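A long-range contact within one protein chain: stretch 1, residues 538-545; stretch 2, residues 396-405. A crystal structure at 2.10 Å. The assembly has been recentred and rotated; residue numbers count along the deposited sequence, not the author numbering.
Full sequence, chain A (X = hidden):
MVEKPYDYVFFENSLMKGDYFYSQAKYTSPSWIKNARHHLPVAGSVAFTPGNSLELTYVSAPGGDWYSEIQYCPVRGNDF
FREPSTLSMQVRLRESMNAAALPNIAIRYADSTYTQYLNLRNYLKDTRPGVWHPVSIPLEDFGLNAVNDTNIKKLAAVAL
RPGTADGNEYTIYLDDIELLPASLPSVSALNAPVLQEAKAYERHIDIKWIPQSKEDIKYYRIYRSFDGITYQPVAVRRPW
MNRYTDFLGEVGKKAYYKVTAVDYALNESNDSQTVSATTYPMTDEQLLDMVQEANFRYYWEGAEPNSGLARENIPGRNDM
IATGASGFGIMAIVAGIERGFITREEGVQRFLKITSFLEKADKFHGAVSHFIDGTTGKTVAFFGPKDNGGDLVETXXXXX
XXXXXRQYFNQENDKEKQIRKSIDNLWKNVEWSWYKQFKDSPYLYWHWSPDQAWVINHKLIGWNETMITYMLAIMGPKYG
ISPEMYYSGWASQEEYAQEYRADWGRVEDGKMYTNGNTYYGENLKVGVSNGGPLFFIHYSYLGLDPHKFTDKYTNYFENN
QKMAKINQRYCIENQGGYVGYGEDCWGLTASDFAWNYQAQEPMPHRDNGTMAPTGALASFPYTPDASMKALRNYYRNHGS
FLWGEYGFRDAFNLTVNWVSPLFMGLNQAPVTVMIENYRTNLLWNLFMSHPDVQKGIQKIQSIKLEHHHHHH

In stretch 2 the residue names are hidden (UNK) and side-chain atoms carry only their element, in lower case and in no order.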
ATOM      1  N   HIS A 538      16.319   3.076  -3.028  1.00 28.22           N
ATOM      2  CA  HIS A 538      15.938   1.907  -2.269  1.00 27.30           C
ATOM      3  C   HIS A 538      16.031   0.666  -3.133  1.00 27.80           C
ATOM      4  O   HIS A 538      16.875  -0.186  -2.883  1.00 25.15           O
ATOM      5  CB  HIS A 538      14.513   2.054  -1.725  1.00 27.17           C
ATOM      6  CG  HIS A 538      14.358   3.203  -0.791  1.00 26.56           C
ATOM      7  ND1 HIS A 538      13.141   3.803  -0.547  1.00 26.43           N
ATOM      8  CD2 HIS A 538      15.273   3.879  -0.053  1.00 26.71           C
ATOM      9  CE1 HIS A 538      13.319   4.827   0.271  1.00 27.33           C
ATOM     10  NE2 HIS A 538      14.599   4.883   0.601  1.00 28.70           N
ATOM     11  N   TYR A 539      15.197   0.603  -4.172  1.00 27.36           N
ATOM     12  CA  TYR A 539      14.900  -0.663  -4.841  1.00 27.23           C
ATOM     13  C   TYR A 539      16.121  -1.340  -5.428  1.00 26.16           C
ATOM     14  O   TYR A 539      16.307  -2.527  -5.229  1.00 28.37           O
ATOM     15  CB  TYR A 539      13.883  -0.470  -5.941  1.00 25.77           C
ATOM     16  CG  TYR A 539      12.501  -0.035  -5.516  1.00 26.43           C
ATOM     17  CD1 TYR A 539      12.128   0.070  -4.189  1.00 26.70           C
ATOM     18  CD2 TYR A 539      11.537   0.200  -6.483  1.00 27.53           C
ATOM     19  CE1 TYR A 539      10.846   0.447  -3.846  1.00 27.54           C
ATOM     20  CE2 TYR A 539      10.251   0.561  -6.149  1.00 27.97           C
ATOM     21  CZ  TYR A 539       9.912   0.704  -4.831  1.00 27.63           C
ATOM     22  OH  TYR A 539       8.624   1.070  -4.520  1.00 27.86           O
ATOM     23  N   SER A 540      16.951  -0.578  -6.131  1.00 26.14           N
ATOM     24  CA  SER A 540      18.183  -1.125  -6.715  1.00 26.18           C
ATOM     25  C   SER A 540      19.299  -1.326  -5.701  1.00 25.41           C
ATOM     26  O   SER A 540      20.398  -1.765  -6.077  1.00 24.21           O
ATOM     27  CB  SER A 540      18.708  -0.237  -7.865  1.00 24.91           C
ATOM     28  OG  SER A 540      17.967  -0.459  -9.036  1.00 24.57           O
ATOM     29  N   TYR A 541      19.039  -0.978  -4.444  1.00 25.35           N
ATOM     30  CA  TYR A 541      20.044  -0.945  -3.403  1.00 25.29           C
ATOM     31  C   TYR A 541      19.638  -1.751  -2.185  1.00 25.21           C
ATOM     32  O   TYR A 541      20.165  -1.546  -1.079  1.00 24.29           O
ATOM     33  CB  TYR A 541      20.383   0.518  -3.055  1.00 25.49           C
ATOM     34  CG  TYR A 541      20.673   1.250  -4.334  1.00 25.84           C
ATOM     35  CD1 TYR A 541      21.874   1.034  -5.027  1.00 26.09           C
ATOM     36  CD2 TYR A 541      19.723   2.070  -4.918  1.00 25.48           C
ATOM     37  CE1 TYR A 541      22.117   1.636  -6.236  1.00 24.32           C
ATOM     38  CE2 TYR A 541      19.971   2.681  -6.130  1.00 25.97           C
ATOM     39  CZ  TYR A 541      21.171   2.455  -6.780  1.00 26.05           C
ATOM     40  OH  TYR A 541      21.389   3.062  -7.987  1.00 25.03           O
ATOM     41  N   LEU A 542      18.718  -2.683  -2.386  1.00 25.78           N
ATOM     42  CA  LEU A 542      18.356  -3.621  -1.330  1.00 27.57           C
ATOM     43  C   LEU A 542      19.424  -4.671  -1.198  1.00 26.75           C
ATOM     44  O   LEU A 542      19.745  -5.104  -0.089  1.00 27.64           O
ATOM     45  CB  LEU A 542      17.018  -4.288  -1.634  1.00 27.21           C
ATOM     46  CG  LEU A 542      15.883  -3.283  -1.747  1.00 27.76           C
ATOM     47  CD1 LEU A 542      14.591  -4.010  -2.006  1.00 28.33           C
ATOM     48  CD2 LEU A 542      15.736  -2.425  -0.505  1.00 28.72           C
ATOM     49  N   GLY A 543      19.934  -5.086  -2.356  1.00 26.74           N
ATOM     50  CA  GLY A 543      20.924  -6.163  -2.476  1.00 27.75           C
ATOM     51  C   GLY A 543      22.237  -5.576  -2.926  1.00 25.34           C
ATOM     52  O   GLY A 543      23.237  -5.726  -2.265  1.00 28.18           O
ATOM     53  N   LEU A 544      22.218  -4.872  -4.046  1.00 26.04           N
ATOM     54  CA  LEU A 544      23.351  -4.109  -4.456  1.00 26.69           C
ATOM     55  C   LEU A 544      23.708  -3.122  -3.363  1.00 27.04           C
ATOM     56  O   LEU A 544      22.923  -2.241  -3.014  1.00 27.43           O
ATOM     57  CB  LEU A 544      23.083  -3.352  -5.756  1.00 27.79           C
ATOM     58  CG  LEU A 544      24.269  -2.522  -6.254  1.00 29.01           C
ATOM     59  CD1 LEU A 544      25.532  -3.357  -6.481  1.00 29.29           C
ATOM     60  CD2 LEU A 544      23.866  -1.792  -7.525  1.00 31.75           C
ATOM     61  N   ASP A 545      24.905  -3.291  -2.832  1.00 27.74           N
ATOM     62  CA  ASP A 545      25.391  -2.463  -1.753  1.00 28.41           C
ATOM     63  C   ASP A 545      25.958  -1.211  -2.384  1.00 28.23           C
ATOM     64  O   ASP A 545      26.991  -1.290  -3.035  1.00 28.20           O
ATOM     65  CB  ASP A 545      26.466  -3.211  -0.965  1.00 29.56           C
ATOM     66  CG  ASP A 545      26.940  -2.448   0.253  1.00 29.12           C
ATOM     67  OD1 ASP A 545      26.707  -1.239   0.311  1.00 29.07           O
ATOM     68  OD2 ASP A 545      27.544  -3.061   1.155  1.00 33.09           O
ATOM     69  N   UNK A 396      14.304  -7.839 -12.663  1.00 24.28           N
ATOM     70  CA  UNK A 396      15.536  -7.512 -11.932  1.00 25.04           C
ATOM     71  C   UNK A 396      15.333  -7.394 -10.423  1.00 25.39           C
ATOM     72  O   UNK A 396      16.188  -7.845  -9.658  1.00 25.39           O
ATOM     73  c   UNK A 396      16.183  -6.246 -12.451  1.00 24.38           C
ATOM     74  o   UNK A 396      15.492  -5.084 -12.074  1.00 24.14           O
ATOM     75  N   UNK A 397      14.213  -6.794 -10.003  1.00 23.68           N
ATOM     76  CA  UNK A 397      13.920  -6.674  -8.580  1.00 24.06           C
ATOM     77  C   UNK A 397      13.685  -8.055  -7.986  1.00 24.23           C
ATOM     78  O   UNK A 397      14.129  -8.335  -6.884  1.00 24.67           O
ATOM     79  c   UNK A 397      11.995  -2.185  -9.442  1.00 23.75           C
ATOM     80  c   UNK A 397      14.362  -2.372  -9.075  1.00 22.97           C
ATOM     81  c   UNK A 397      12.714  -5.757  -8.333  1.00 23.89           C
ATOM     82  c   UNK A 397      14.200  -3.710  -8.713  1.00 23.35           C
ATOM     83  c   UNK A 397      12.935  -4.306  -8.730  1.00 23.06           C
ATOM     84  c   UNK A 397      13.255  -1.604  -9.434  1.00 23.77           C
ATOM     85  c   UNK A 397      11.849  -3.523  -9.087  1.00 23.81           C
ATOM     86  N   UNK A 398      13.005  -8.910  -8.743  1.00 25.20           N
ATOM     87  CA  UNK A 398      12.744 -10.241  -8.309  1.00 25.65           C
ATOM     88  C   UNK A 398      14.029 -10.992  -8.109  1.00 25.78           C
ATOM     89  O   UNK A 398      14.224 -11.626  -7.065  1.00 25.74           O
ATOM     90  c   UNK A 398      11.858 -10.995  -9.291  1.00 26.23           C
ATOM     91  c   UNK A 398      11.674 -12.472  -8.907  1.00 26.74           C
ATOM     92  c   UNK A 398      11.072 -12.593  -7.512  1.00 28.11           C
ATOM     93  c   UNK A 398      10.824 -13.191  -9.932  1.00 27.71           C
ATOM     94  N   UNK A 399      14.898 -10.903  -9.113  1.00 24.85           N
ATOM     95  CA  UNK A 399      16.172 -11.609  -9.098  1.00 26.69           C
ATOM     96  C   UNK A 399      17.231 -11.023  -8.181  1.00 27.50           C
ATOM     97  O   UNK A 399      18.064 -11.766  -7.655  1.00 25.62           O
ATOM     98  c   UNK A 399      14.824 -12.881 -11.843  1.00 28.94           C
ATOM     99  c   UNK A 399      16.455 -14.326 -10.932  1.00 27.96           C
ATOM    100  c   UNK A 399      14.668 -15.233 -12.196  1.00 29.40           C
ATOM    101  c   UNK A 399      15.990 -13.039 -11.156  1.00 27.81           C
ATOM    102  c   UNK A 399      15.820 -15.408 -11.482  1.00 28.00           C
ATOM    103  c   UNK A 399      16.677 -11.866 -10.529  1.00 26.72           C
ATOM    104  c   UNK A 399      14.168 -13.966 -12.384  1.00 29.55           C
ATOM    105  N   UNK A 400      17.172  -9.727  -7.914  1.00 26.51           N
ATOM    106  CA  UNK A 400      17.973  -9.209  -6.825  1.00 27.61           C
ATOM    107  C   UNK A 400      17.626  -9.945  -5.519  1.00 28.57           C
ATOM    108  O   UNK A 400      18.517 -10.257  -4.718  1.00 28.38           O
ATOM    109  c   UNK A 400      17.746  -7.727  -6.625  1.00 27.34           C
ATOM    110  o   UNK A 400      19.456  -4.938  -5.224  1.00 27.54           O
ATOM    111  c   UNK A 400      18.648  -7.143  -5.568  1.00 27.01           C
ATOM    112  n   UNK A 400      17.228  -5.181  -5.410  1.00 26.13           N
ATOM    113  c   UNK A 400      18.475  -5.655  -5.398  1.00 26.88           C
ATOM    114  N   UNK A 401      16.335 -10.169  -5.313  1.00 26.80           N
ATOM    115  CA  UNK A 401      15.865 -10.897  -4.156  1.00 27.88           C
ATOM    116  C   UNK A 401      16.302 -12.339  -4.199  1.00 27.19           C
ATOM    117  O   UNK A 401      16.798 -12.854  -3.210  1.00 27.06           O
ATOM    118  N   UNK A 402      16.129 -12.986  -5.350  1.00 27.20           N
ATOM    119  CA  UNK A 402      16.402 -14.414  -5.451  1.00 27.89           C
ATOM    120  C   UNK A 402      17.864 -14.748  -5.283  1.00 29.32           C
ATOM    121  O   UNK A 402      18.188 -15.746  -4.626  1.00 29.84           O
ATOM    122  c   UNK A 402      14.050 -15.331  -8.331  1.00 28.32           C
ATOM    123  c   UNK A 402      14.375 -15.075  -6.873  1.00 26.26           C
ATOM    124  c   UNK A 402      15.888 -15.004  -6.752  1.00 27.23           C
ATOM    125  c   UNK A 402      13.746 -16.151  -5.998  1.00 26.30           C
ATOM    126  N   UNK A 403      18.745 -13.930  -5.855  1.00 28.02           N
ATOM    127  CA  UNK A 403      20.167 -14.158  -5.687  1.00 29.21           C
ATOM    128  C   UNK A 403      20.590 -13.927  -4.251  1.00 29.84           C
ATOM    129  O   UNK A 403      21.484 -14.622  -3.759  1.00 27.83           O
ATOM    130  c   UNK A 403      20.990 -13.283  -6.605  1.00 30.56           C
ATOM    131  c   UNK A 403      20.798 -13.555  -8.097  1.00 32.51           C
ATOM    132  c   UNK A 403      20.904 -15.013  -8.500  1.00 32.36           C
ATOM    133  c   UNK A 403      21.841 -12.743  -8.847  1.00 34.30           C
ATOM    134  N   UNK A 404      19.936 -12.980  -3.575  1.00 26.82           N
ATOM    135  CA  UNK A 404      20.152 -12.786  -2.153  1.00 28.19           C
ATOM    136  C   UNK A 404      19.747 -14.037  -1.392  1.00 27.15           C
ATOM    137  O   UNK A 404      20.518 -14.569  -0.616  1.00 27.45           O
ATOM    138  c   UNK A 404      19.619 -11.384  -0.147  1.00 26.21           C
ATOM    139  o   UNK A 404      19.807 -10.423  -2.343  1.00 25.64           O
ATOM    140  c   UNK A 404      19.380 -11.581  -1.629  1.00 27.18           C
ATOM    141  N   UNK A 405      18.544 -14.511  -1.653  1.00 27.42           N
ATOM    142  CA  UNK A 405      18.065 -15.714  -1.020  1.00 28.74           C
ATOM    143  C   UNK A 405      18.988 -16.884  -1.296  1.00 29.43           C
ATOM    144  O   UNK A 405      19.267 -17.685  -0.408  1.00 27.81           O
ATOM    145  c   UNK A 405      16.665 -16.052  -1.498  1.00 29.78           C
TER

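Position 396 opens the helical stretch with a side chain of one carbon followed by one oxygen. The oxygen stays 6.1 Å from Ser540 OG, its nearest atom of stretch 1, and is hydrogen-bonded elsewhere in the structure. A single hydroxymethyl group identifies Ser396.

Position 397 carries one carbon and then a ring of six carbons, with no heteroatom on the ring. The CA-to-CB bond points sideways, but the ring end comes nearer to the loop and lies against Tyr539 and Ser540. The residue is Phe397. Its CE1 atom is 3.7 Å from Tyr539 CB, which sits over one face of the ring, 4.1 Å from the ring centroid, in a CH-pi arrangement. The Tyr539 ring directs its edge toward the same aromatic system, with the planes at 78° and the centroids 5.4 Å apart, while Ser540 OG lies at the edge of the phenylalanine ring, near its plane.

Position 398 has four carbons forked at the second and stays out of reach of the loop; among the standard residues this is Leu398. Position 399 again shows one carbon and a ring of six carbons, out of reach of stretch 1, and is Phe399.

Position 400 has three carbons in line, the third carrying one oxygen and one nitrogen. The chain is extended, with the first two chi angles both t, and its end enters the turn of the loop, the nitrogen near the carbonyl of Tyr539 and the oxygen near the amides of Gly543 and Leu544. A primary amide at this length is glutamine, Gln400. NE2 donates to Tyr539 O at 2.8 Å, and OE1 accepts from Leu544 N at 3.0 Å; a weak bond from Gly543 N to OE1, at 2.9 Å, is more bent.

Position 401 has no side-chain atoms and is Gly401; a CB there would be crowded by Leu398 O within the helix itself. Positions 402 and 403 each carry four carbons forked at the second, neither touching the loop, and are Leu402 and Leu403.

At position 404 one carbon bears an oxygen and a second carbon, and the oxygen lies 4.4 Å from the CA of Gly543. This is Thr404, whose OG1 donates to Gln400 O at 2.7 Å, a bond back to the preceding helical turn. Position 405 has a single side-chain carbon, far from the loop, and is Ala405.

The contact works through one polar side chain reading the backbone of a loop. Gln400 offers a donor and an acceptor together, and both are used on main-chain groups: NE2 gives one hydrogen to Tyr539 O, and OE1 accepts from Leu544 N and, weakly, from Gly543 N. Gly543 leaves room for this approach: an ideal CB there would lie 2.8 Å from Gln400 CG, a clash. One helical turn earlier, the packing of Phe397 against Tyr539 adds an apolar contact beside the hydrogen-bonded amide.

Stretch 2 396-405: SFLFQGLLTA
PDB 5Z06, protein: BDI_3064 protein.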